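Local coordinates for protein glycoside hydrolase family 31 (Trueperella pyogenes, PDB 5I0F) that probably hydrolyses alpha-glucosidic bonds of cycloalternan, a cyclic glucan, through a covalent glycosyl-enzyme intermediate held in the pocket of a TIM barrel, at residues A[7-12]-A[70-75]; A[196-201]-A[428-433]; A[421-426]-A[433-438]. All blocks are in the same frame, centred on the assembly; numbering follows the deposited sequence.

Contact 1 of 3, residues A[7-12]-A[70-75]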
loop_
_atom_site.group_PDB
_atom_site.type_symbol
_atom_site.label_atom_id
_atom_site.label_comp_id
_atom_site.label_asym_id
_atom_site.label_seq_id
_atom_site.Cartn_x
_atom_site.Cartn_y
_atom_site.Cartn_z
ATOM N N ARG A 7 -11.140 -18.440 12.399
ATOM C CA ARG A 7 -10.835 -17.434 11.367
ATOM C C ARG A 7 -9.546 -17.696 10.604
ATOM O O ARG A 7 -9.241 -16.977 9.649
ATOM C CB ARG A 7 -10.809 -16.039 11.982
ATOM C CG ARG A 7 -12.173 -15.524 12.419
ATOM C CD ARG A 7 -12.045 -14.206 13.178
ATOM N NE ARG A 7 -11.999 -14.498 14.604
ATOM C CZ ARG A 7 -10.928 -14.491 15.400
ATOM N NH1 ARG A 7 -9.725 -14.163 14.956
ATOM N NH2 ARG A 7 -11.079 -14.810 16.676
ATOM N N GLY A 8 -8.789 -18.711 11.015
ATOM C CA GLY A 8 -7.576 -19.098 10.334
ATOM C C GLY A 8 -6.426 -18.126 10.528
ATOM O O GLY A 8 -6.324 -17.451 11.550
ATOM N N ILE A 9 -5.559 -18.071 9.524
ATOM C CA ILE A 9 -4.369 -17.217 9.564
ATOM C C ILE A 9 -4.783 -15.742 9.386
ATOM O O ILE A 9 -4.077 -14.829 9.841
ATOM C CB ILE A 9 -3.333 -17.664 8.506
ATOM C CG1 ILE A 9 -1.974 -16.963 8.706
ATOM C CG2 ILE A 9 -3.858 -17.466 7.091
ATOM C CD1 ILE A 9 -0.886 -17.536 7.808
ATOM N N GLU A 10 -5.925 -15.537 8.736
ATOM C CA GLU A 10 -6.544 -14.199 8.551
ATOM C C GLU A 10 -5.773 -13.353 7.528
ATOM O O GLU A 10 -5.681 -12.127 7.637
ATOM C CB GLU A 10 -6.802 -13.468 9.877
ATOM C CG GLU A 10 -7.716 -14.278 10.794
ATOM C CD GLU A 10 -8.022 -13.596 12.117
ATOM O OE1 GLU A 10 -8.915 -12.713 12.160
ATOM O OE2 GLU A 10 -7.369 -13.933 13.129
ATOM N N HIS A 11 -5.221 -14.032 6.534
ATOM C CA HIS A 11 -4.809 -13.398 5.268
ATOM C C HIS A 11 -6.132 -12.850 4.675
ATOM O O HIS A 11 -7.104 -13.571 4.620
ATOM C CB HIS A 11 -4.138 -14.468 4.392
ATOM C CG HIS A 11 -3.591 -13.981 3.083
ATOM N ND1 HIS A 11 -4.374 -13.368 2.143
ATOM C CD2 HIS A 11 -2.378 -14.143 2.503
ATOM C CE1 HIS A 11 -3.650 -13.069 1.076
ATOM N NE2 HIS A 11 -2.432 -13.546 1.263
ATOM N N PRO A 12 -6.184 -11.571 4.240
ATOM C CA PRO A 12 -7.506 -11.051 3.814
ATOM C C PRO A 12 -8.130 -11.684 2.571
ATOM O O PRO A 12 -9.325 -11.506 2.338
ATOM C CB PRO A 12 -7.255 -9.556 3.598
ATOM C CG PRO A 12 -5.773 -9.406 3.484
ATOM C CD PRO A 12 -5.184 -10.498 4.337
ATOM N N ALA A 70 -0.869 -20.609 -2.928
ATOM C CA ALA A 70 -0.083 -19.561 -3.576
ATOM C C ALA A 70 -0.073 -18.276 -2.756
ATOM O O ALA A 70 0.993 -17.716 -2.472
ATOM C CB ALA A 70 -0.610 -19.277 -4.979
ATOM N N LEU A 71 -1.271 -17.825 -2.374
ATOM C CA LEU A 71 -1.417 -16.573 -1.639
ATOM C C LEU A 71 -0.703 -16.591 -0.287
ATOM O O LEU A 71 -0.064 -15.611 0.075
ATOM C CB LEU A 71 -2.890 -16.206 -1.466
ATOM C CG LEU A 71 -3.584 -15.621 -2.714
ATOM C CD1 LEU A 71 -5.086 -15.506 -2.511
ATOM C CD2 LEU A 71 -3.029 -14.255 -3.091
ATOM N N LEU A 72 -0.784 -17.702 0.447
ATOM C CA LEU A 72 -0.125 -17.774 1.759
ATOM C C LEU A 72 1.412 -17.698 1.660
ATOM O O LEU A 72 2.047 -17.204 2.576
ATOM C CB LEU A 72 -0.591 -19.004 2.564
ATOM C CG LEU A 72 -2.090 -19.072 2.883
ATOM C CD1 LEU A 72 -2.457 -20.389 3.561
ATOM C CD2 LEU A 72 -2.517 -17.905 3.753
ATOM N N ALA A 73 1.994 -18.138 0.541
ATOM C CA ALA A 73 3.426 -17.910 0.256
ATOM C C ALA A 73 3.766 -16.533 -0.370
ATOM O O ALA A 73 4.881 -16.352 -0.854
ATOM C CB ALA A 73 3.956 -19.022 -0.641
ATOM N N GLY A 74 2.839 -15.575 -0.370
ATOM C CA GLY A 74 3.093 -14.247 -0.946
ATOM C C GLY A 74 2.663 -14.011 -2.379
ATOM O O GLY A 74 2.925 -12.936 -2.936
ATOM N N GLY A 75 1.990 -14.992 -2.971
ATOM C CA GLY A 75 1.314 -14.790 -4.241
ATOM C C GLY A 75 2.195 -15.179 -5.392
ATOM O O GLY A 75 3.345 -15.568 -5.197
HETATM O O HOH W 1 -0.550 -13.242 -0.840
#
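His-11 lies across the C-terminal end of helix 66-72, its imidazole reaching over Leu-71 while its base rests on Leu-72. The ring is swung anti to the main-chain nitrogen (chi1 -177°), which brings its NE2 end to Leu-71, 3.8 Å from Leu-71 CB; the two side chains meet roughly at right angles. Leu-72 CD2 touches both His-11 CB, at 3.9 Å, and Ile-9 CG2, at 3.6 Å, with the Ile-9 and Leu-72 side chains running past each other in opposite directions. The loop between strands 2-3 and 20-21 is thereby packed on the end of the helix, within the N-terminal domain. The polar part of the contact passes through a water in the plane of the imidazole, 2.8 Å from His-11 NE2, which donates a hydrogen bond of 2.6 Å to Leu-71 O. That carbonyl also accepts from Gly-74 N, and together with the bond from Gly-75 N to Ala-70 O this forms a Schellman motif, Gly-74 with its positive phi being the C-prime residue that ends the helix. The rings of Phe-197 and Trp-473 meet the imidazole obliquely. With ND1 taken by Tyr-13 N and NE2 by the water, rotation of the ring is restricted, and the histidine is linked through that water to Leu-71 O.

Contact 2 of 3, residues A[196-201]-A[428-433]. With GLC (alpha-D-glucopyranose), chain B; BGC (beta-D-glucopyranose), chain C.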
loop_
_atom_site.group_PDB
_atom_site.type_symbol
_atom_site.label_atom_id
_atom_site.label_comp_id
_atom_site.label_asym_id
_atom_site.label_seq_id
_atom_site.Cartn_x
_atom_site.Cartn_y
_atom_site.Cartn_z
ATOM N N VAL A 196 -6.007 -2.948 3.814
ATOM C CA VAL A 196 -4.590 -2.736 3.556
ATOM C C VAL A 196 -3.986 -4.127 3.273
ATOM O O VAL A 196 -4.231 -5.088 4.013
ATOM C CB VAL A 196 -3.920 -2.056 4.749
ATOM C CG1 VAL A 196 -2.414 -2.059 4.610
ATOM C CG2 VAL A 196 -4.470 -0.641 4.933
ATOM N N PHE A 197 -3.266 -4.255 2.165
ATOM C CA PHE A 197 -2.681 -5.561 1.793
ATOM C C PHE A 197 -1.425 -5.383 0.967
ATOM O O PHE A 197 -1.341 -4.457 0.140
ATOM C CB PHE A 197 -3.699 -6.423 1.024
ATOM C CG PHE A 197 -3.148 -7.747 0.587
ATOM C CD1 PHE A 197 -2.861 -8.726 1.524
ATOM C CD2 PHE A 197 -2.867 -8.008 -0.728
ATOM C CE1 PHE A 197 -2.344 -9.952 1.151
ATOM C CE2 PHE A 197 -2.335 -9.235 -1.115
ATOM C CZ PHE A 197 -2.055 -10.210 -0.169
ATOM N N GLU A 198 -0.452 -6.259 1.187
ATOM C CA GLU A 198 0.755 -6.270 0.375
ATOM C C GLU A 198 0.636 -7.239 -0.807
ATOM O O GLU A 198 0.898 -8.431 -0.668
ATOM C CB GLU A 198 2.004 -6.601 1.191
ATOM C CG GLU A 198 3.254 -6.304 0.368
ATOM C CD GLU A 198 4.417 -7.260 0.559
ATOM O OE1 GLU A 198 4.629 -7.780 1.678
ATOM O OE2 GLU A 198 5.160 -7.432 -0.436
ATOM N N GLN A 199 0.232 -6.710 -1.962
ATOM C CA GLN A 199 0.220 -7.460 -3.214
ATOM C C GLN A 199 1.540 -7.206 -3.907
ATOM O O GLN A 199 1.784 -6.075 -4.385
ATOM C CB GLN A 199 -0.970 -7.044 -4.091
ATOM C CG GLN A 199 -1.005 -7.663 -5.478
ATOM C CD GLN A 199 -0.967 -9.161 -5.467
ATOM O OE1 GLN A 199 -1.742 -9.808 -4.763
ATOM N NE2 GLN A 199 -0.062 -9.731 -6.232
ATOM N N TYR A 200 2.394 -8.237 -3.941
ATOM C CA TYR A 200 3.734 -8.107 -4.505
ATOM C C TYR A 200 3.618 -8.237 -6.019
ATOM O O TYR A 200 3.453 -9.328 -6.536
ATOM C CB TYR A 200 4.724 -9.127 -3.919
ATOM C CG TYR A 200 6.102 -9.160 -4.585
ATOM C CD1 TYR A 200 6.949 -8.047 -4.575
ATOM C CD2 TYR A 200 6.564 -10.315 -5.208
ATOM C CE1 TYR A 200 8.207 -8.085 -5.185
ATOM C CE2 TYR A 200 7.818 -10.367 -5.807
ATOM C CZ TYR A 200 8.636 -9.251 -5.805
ATOM O OH TYR A 200 9.884 -9.308 -6.390
ATOM N N LYS A 201 3.680 -7.087 -6.686
ATOM C CA LYS A 201 3.585 -6.938 -8.144
ATOM C C LYS A 201 2.185 -7.239 -8.679
ATOM O O LYS A 201 1.358 -7.880 -8.007
ATOM C CB LYS A 201 4.701 -7.733 -8.877
ATOM C CG LYS A 201 6.093 -7.459 -8.279
ATOM C CD LYS A 201 7.272 -7.968 -9.099
ATOM C CE LYS A 201 7.213 -9.455 -9.357
ATOM N NZ LYS A 201 8.403 -9.927 -10.122
ATOM N N GLY A 428 2.844 -12.996 8.032
ATOM C CA GLY A 428 3.162 -12.831 6.644
ATOM C C GLY A 428 4.408 -13.586 6.238
ATOM O O GLY A 428 5.094 -14.219 7.048
ATOM N N TRP A 429 4.698 -13.468 4.951
ATOM C CA TRP A 429 5.794 -14.189 4.319
ATOM C C TRP A 429 7.113 -13.404 4.443
ATOM O O TRP A 429 8.169 -14.002 4.547
ATOM C CB TRP A 429 5.459 -14.476 2.834
ATOM C CG TRP A 429 5.091 -13.247 2.031
ATOM C CD1 TRP A 429 5.948 -12.414 1.370
ATOM C CD2 TRP A 429 3.767 -12.704 1.832
ATOM N NE1 TRP A 429 5.239 -11.378 0.764
ATOM C CE2 TRP A 429 3.904 -11.539 1.021
ATOM C CE3 TRP A 429 2.482 -13.090 2.250
ATOM C CZ2 TRP A 429 2.807 -10.748 0.633
ATOM C CZ3 TRP A 429 1.374 -12.305 1.841
ATOM C CH2 TRP A 429 1.556 -11.144 1.046
ATOM N N TRP A 430 7.040 -12.074 4.453
ATOM C CA TRP A 430 8.236 -11.212 4.544
ATOM C C TRP A 430 8.488 -10.880 6.010
ATOM O O TRP A 430 7.573 -10.422 6.693
ATOM C CB TRP A 430 7.954 -9.942 3.755
ATOM C CG TRP A 430 9.108 -9.046 3.418
ATOM C CD1 TRP A 430 10.352 -9.409 2.984
ATOM C CD2 TRP A 430 9.074 -7.617 3.405
ATOM N NE1 TRP A 430 11.109 -8.284 2.742
ATOM C CE2 TRP A 430 10.352 -7.171 2.990
ATOM C CE3 TRP A 430 8.095 -6.669 3.726
ATOM C CZ2 TRP A 430 10.672 -5.816 2.877
ATOM C CZ3 TRP A 430 8.402 -5.322 3.604
ATOM C CH2 TRP A 430 9.687 -4.903 3.189
ATOM N N PHE A 431 9.716 -11.086 6.482
ATOM C CA PHE A 431 10.070 -10.931 7.903
ATOM C C PHE A 431 9.140 -11.816 8.751
ATOM O O PHE A 431 8.483 -11.328 9.669
ATOM C CB PHE A 431 9.984 -9.464 8.373
ATOM C CG PHE A 431 11.096 -8.568 7.872
ATOM C CD1 PHE A 431 11.228 -8.262 6.519
ATOM C CD2 PHE A 431 11.974 -7.963 8.772
ATOM C CE1 PHE A 431 12.240 -7.417 6.066
ATOM C CE2 PHE A 431 12.983 -7.109 8.327
ATOM C CZ PHE A 431 13.135 -6.858 6.968
ATOM N N PRO A 432 9.080 -13.122 8.430
ATOM C CA PRO A 432 8.150 -14.014 9.126
ATOM C C PRO A 432 8.448 -14.099 10.639
ATOM O O PRO A 432 9.617 -14.093 11.047
ATOM C CB PRO A 432 8.366 -15.367 8.421
ATOM C CG PRO A 432 9.752 -15.313 7.896
ATOM C CD PRO A 432 10.005 -13.870 7.551
ATOM N N ASN A 433 7.391 -14.072 11.455
ATOM C CA ASN A 433 7.488 -14.172 12.927
ATOM C C ASN A 433 8.143 -12.992 13.650
ATOM O O ASN A 433 8.382 -13.048 14.865
ATOM C CB ASN A 433 8.171 -15.491 13.329
ATOM C CG ASN A 433 7.415 -16.713 12.830
ATOM O OD1 ASN A 433 8.004 -17.614 12.226
ATOM N ND2 ASN A 433 6.103 -16.755 13.082
HETATM C C1 GLC B . 10.492 -8.569 -2.043
HETATM C C2 GLC B . 10.305 -7.086 -2.370
HETATM C C3 GLC B . 9.840 -6.319 -1.139
HETATM C C4 GLC B . 8.554 -6.937 -0.613
HETATM C C5 GLC B . 8.850 -8.403 -0.282
HETATM C C6 GLC B . 7.649 -9.142 0.282
HETATM O O2 GLC B . 11.532 -6.552 -2.878
HETATM O O3 GLC B . 9.624 -4.942 -1.488
HETATM O O4 GLC B . 8.084 -6.210 0.540
HETATM O O5 GLC B . 9.305 -9.106 -1.454
HETATM O O6 GLC B . 6.648 -9.384 -0.719
HETATM C C2 BGC C . 9.973 -1.976 -0.979
HETATM C C3 BGC C . 11.128 -1.972 -1.997
HETATM C C4 BGC C . 12.449 -2.162 -1.259
HETATM C C5 BGC C . 12.419 -3.431 -0.394
HETATM C C6 BGC C . 13.669 -3.472 0.476
HETATM C C1 BGC C . 10.245 -2.510 0.451
HETATM O O2 BGC C . 8.619 -2.014 -1.471
HETATM O O3 BGC C . 11.121 -0.755 -2.748
HETATM O O4 BGC C . 13.541 -2.233 -2.197
HETATM O O5 BGC C . 11.247 -3.543 0.454
HETATM O O6 BGC C . 13.791 -4.740 1.128
HETATM O O HOH W 2 4.406 -10.069 3.643
#
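Glu-198 leaves the main chain with CB directed at segment 428-433; CG is anti to the backbone nitrogen (chi1 -168°), and a bend at chi2 sets the carboxylate beside the Trp-429 edge, with OE2 at a bound glucose. OE1 stands 3.6 Å from Trp-429 CZ2 and receives a 3.0 Å hydrogen bond from a water that lies over the centre of the Trp-429 ring. OE2 takes the sugar: the bond from GLC O6 is very short, 2.5 Å, and a weak one comes from GLC O4. Trp-429 grips the same hydroxyl oxygen from its edge, NE1 donating to GLC O6 at 2.9 Å and almost straight, 171°. Further round that edge Glu-198 O lies 3.3 Å from Trp-429 CZ2, and Phe-197 CZ closes on Trp-429 CH2 at 3.9 Å, the two aromatic side chains crossing at about a right angle. Trp-430 supplies a platform: GLC O4 lies over one face, toward the rim, with GLC C5 and C6 near the pyrrole part, and Phe-431 CD1 backs the opposite face. The Tyr-200 ring likewise has GLC O5 over one face and Lys-201 CG on the other. His-78, Arg-516, Asp-532 and Glu-593 also hydrogen-bond this glucose. The arrangement is that of a carbohydrate subsite, where GLC O6 donates a hydrogen bond to the carboxylate and accepts one from the indole N-H, which fixes its orientation.

Contact 3 of 3, residues A[421-426]-A[433-438]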
loop_
_atom_site.group_PDB
_atom_site.type_symbol
_atom_site.label_atom_id
_atom_site.label_comp_id
_atom_site.label_asym_id
_atom_site.label_seq_id
_atom_site.Cartn_x
_atom_site.Cartn_y
_atom_site.Cartn_z
ATOM N N GLY A 421 -2.418 -11.824 25.154
ATOM C CA GLY A 421 -1.465 -10.889 25.770
ATOM C C GLY A 421 -0.017 -11.064 25.354
ATOM O O GLY A 421 0.813 -10.221 25.677
ATOM N N THR A 422 0.304 -12.147 24.644
ATOM C CA THR A 422 1.671 -12.409 24.236
ATOM C C THR A 422 1.909 -11.608 22.950
ATOM O O THR A 422 0.947 -11.179 22.315
ATOM C CB THR A 422 1.924 -13.907 24.007
ATOM O OG1 THR A 422 1.093 -14.390 22.946
ATOM C CG2 THR A 422 1.625 -14.697 25.280
ATOM N N PRO A 423 3.175 -11.396 22.568
ATOM C CA PRO A 423 3.387 -10.523 21.408
ATOM C C PRO A 423 2.925 -11.127 20.085
ATOM O O PRO A 423 3.134 -12.322 19.832
ATOM C CB PRO A 423 4.902 -10.315 21.397
ATOM C CG PRO A 423 5.342 -10.608 22.810
ATOM C CD PRO A 423 4.455 -11.734 23.230
ATOM N N TYR A 424 2.345 -10.286 19.224
ATOM C CA TYR A 424 2.004 -10.697 17.867
ATOM C C TYR A 424 3.283 -11.108 17.151
ATOM O O TYR A 424 4.279 -10.380 17.194
ATOM C CB TYR A 424 1.288 -9.563 17.095
ATOM C CG TYR A 424 1.049 -9.866 15.605
ATOM C CD1 TYR A 424 0.151 -10.858 15.206
ATOM C CD2 TYR A 424 1.737 -9.155 14.599
ATOM C CE1 TYR A 424 -0.082 -11.134 13.849
ATOM C CE2 TYR A 424 1.527 -9.424 13.245
ATOM C CZ TYR A 424 0.623 -10.412 12.873
ATOM O OH TYR A 424 0.430 -10.688 11.541
ATOM N N LYS A 425 3.266 -12.280 16.526
ATOM C CA LYS A 425 4.364 -12.725 15.658
ATOM C C LYS A 425 3.896 -12.665 14.214
ATOM O O LYS A 425 2.872 -13.270 13.871
ATOM C CB LYS A 425 4.792 -14.146 15.991
ATOM C CG LYS A 425 5.221 -14.350 17.430
ATOM C CD LYS A 425 6.507 -13.606 17.725
ATOM C CE LYS A 425 6.979 -13.835 19.162
ATOM N NZ LYS A 425 7.017 -15.258 19.577
ATOM N N ASN A 426 4.630 -11.935 13.368
ATOM C CA ASN A 426 4.158 -11.659 12.013
ATOM C C ASN A 426 3.765 -12.927 11.256
ATOM O O ASN A 426 4.559 -13.854 11.168
ATOM C CB ASN A 426 5.202 -10.854 11.227
ATOM C CG ASN A 426 4.775 -10.557 9.814
ATOM O OD1 ASN A 426 3.581 -10.467 9.512
ATOM N ND2 ASN A 426 5.752 -10.386 8.929
ATOM N N ASN A 433 7.391 -14.072 11.455
ATOM C CA ASN A 433 7.488 -14.172 12.927
ATOM C C ASN A 433 8.143 -12.992 13.650
ATOM O O ASN A 433 8.382 -13.048 14.865
ATOM C CB ASN A 433 8.171 -15.491 13.329
ATOM C CG ASN A 433 7.415 -16.713 12.830
ATOM O OD1 ASN A 433 8.004 -17.614 12.226
ATOM N ND2 ASN A 433 6.103 -16.755 13.082
ATOM N N ALA A 434 8.408 -11.901 12.935
ATOM C CA ALA A 434 8.910 -10.683 13.568
ATOM C C ALA A 434 7.872 -10.081 14.528
ATOM O O ALA A 434 6.662 -10.291 14.364
ATOM C CB ALA A 434 9.279 -9.664 12.496
ATOM N N LEU A 435 8.358 -9.333 15.516
ATOM C CA LEU A 435 7.507 -8.551 16.424
ATOM C C LEU A 435 7.058 -7.303 15.691
ATOM O O LEU A 435 7.734 -6.845 14.763
ATOM C CB LEU A 435 8.287 -8.114 17.652
ATOM C CG LEU A 435 8.916 -9.222 18.488
ATOM C CD1 LEU A 435 9.905 -8.627 19.472
ATOM C CD2 LEU A 435 7.833 -9.982 19.206
ATOM N N MET A 436 5.919 -6.755 16.112
ATOM C CA MET A 436 5.399 -5.545 15.507
ATOM C C MET A 436 5.217 -4.472 16.582
ATOM O O MET A 436 4.429 -4.662 17.504
ATOM C CB MET A 436 4.089 -5.889 14.788
ATOM C CG MET A 436 3.593 -4.847 13.820
ATOM S SD MET A 436 2.299 -5.527 12.718
ATOM C CE MET A 436 2.108 -4.119 11.646
ATOM N N PRO A 437 5.949 -3.341 16.481
ATOM C CA PRO A 437 5.777 -2.313 17.498
ATOM C C PRO A 437 4.379 -1.725 17.456
ATOM O O PRO A 437 3.748 -1.624 16.363
ATOM C CB PRO A 437 6.821 -1.240 17.128
ATOM C CG PRO A 437 7.047 -1.426 15.656
ATOM C CD PRO A 437 6.845 -2.899 15.397
ATOM N N ASP A 438 3.897 -1.357 18.635
ATOM C CA ASP A 438 2.580 -0.752 18.786
ATOM C C ASP A 438 2.765 0.744 18.642
ATOM O O ASP A 438 3.290 1.395 19.531
ATOM C CB ASP A 438 1.955 -1.115 20.142
ATOM C CG ASP A 438 0.490 -0.750 20.221
ATOM O OD1 ASP A 438 0.105 0.221 19.554
ATOM O OD2 ASP A 438 -0.292 -1.416 20.950
HETATM O O HOH W 3 4.361 -7.845 18.207
#
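The Tyr-424 ring has the backbone nitrogen of Asn-426 on one face, 4.0 Å above the plane and offset toward the rim, while Met-436 comes in obliquely. The sulfur, Met-436 SD, is 4.0 Å from Tyr-424 CE2 and stands 66° off the ring normal, a Met-aromatic contact in which the two side chains run side by side in the same direction. Both start anti to their backbone nitrogens (chi1 173° for Tyr-424, -165° for Met-436), and the methionine stays extended beyond CG, which places SD beside the CD2-CE2 side of the ring. The phenol oxygen is held beyond this contact, by His-471 O and the backbone nitrogens of Arg-427 and Trp-473. The main chains are joined by two hydrogen bonds, one from Asn-426 N to Ala-434 O at 2.8 Å and one from Asn-433 N to Asn-426 O at 2.9 Å. They pin the base of a loop, residues 427-432, that projects from the segment between helices 400-412 and 442-450 of the glycoside hydrolase family 31 TIM-barrel domain and carries Trp-429 and Trp-430 to the glycan pocket. The Asn-426 side-chain amide ties both ends of this loop, OD1 accepting from Gly-428 N and ND2 donating to Phe-431 O. Where the direct hydrogen bonds stop, a water bridges the main chains, accepting from Met-436 N at 2.8 Å and apparently donating to Tyr-424 O at 2.7 Å. On the side turned away from the tyrosine, Leu-435 CD2 rests on Pro-423 CB at 3.7 Å and on Lys-425 CE, whose chain lies alongside the leucine; Ile-410 of helix 400-412 touches both Pro-423 and Leu-435.

Contact 3 closes the base of the loop whose residues 428-433 form one half of contact 2; the two lie on one loop and share Asn-433. Contact 1, in the N-terminal domain, abuts contact 2 instead: Gly-74 CA packs on Trp-429 CD2, and His-11 and Pro-12 lie against Phe-197. Contact 2 is buried nearest the centre of the chain and offers the Glu-198 carboxylate and the Trp-429 indole N-H to the sugar. Contact 3, also largely buried but with Lys-425 and Asn-433 exposed, relies on main-chain hydrogen bonds, whereas the partly buried contact 1 combines aliphatic packing with a bridging water. Contacts 1 and 3 do not touch.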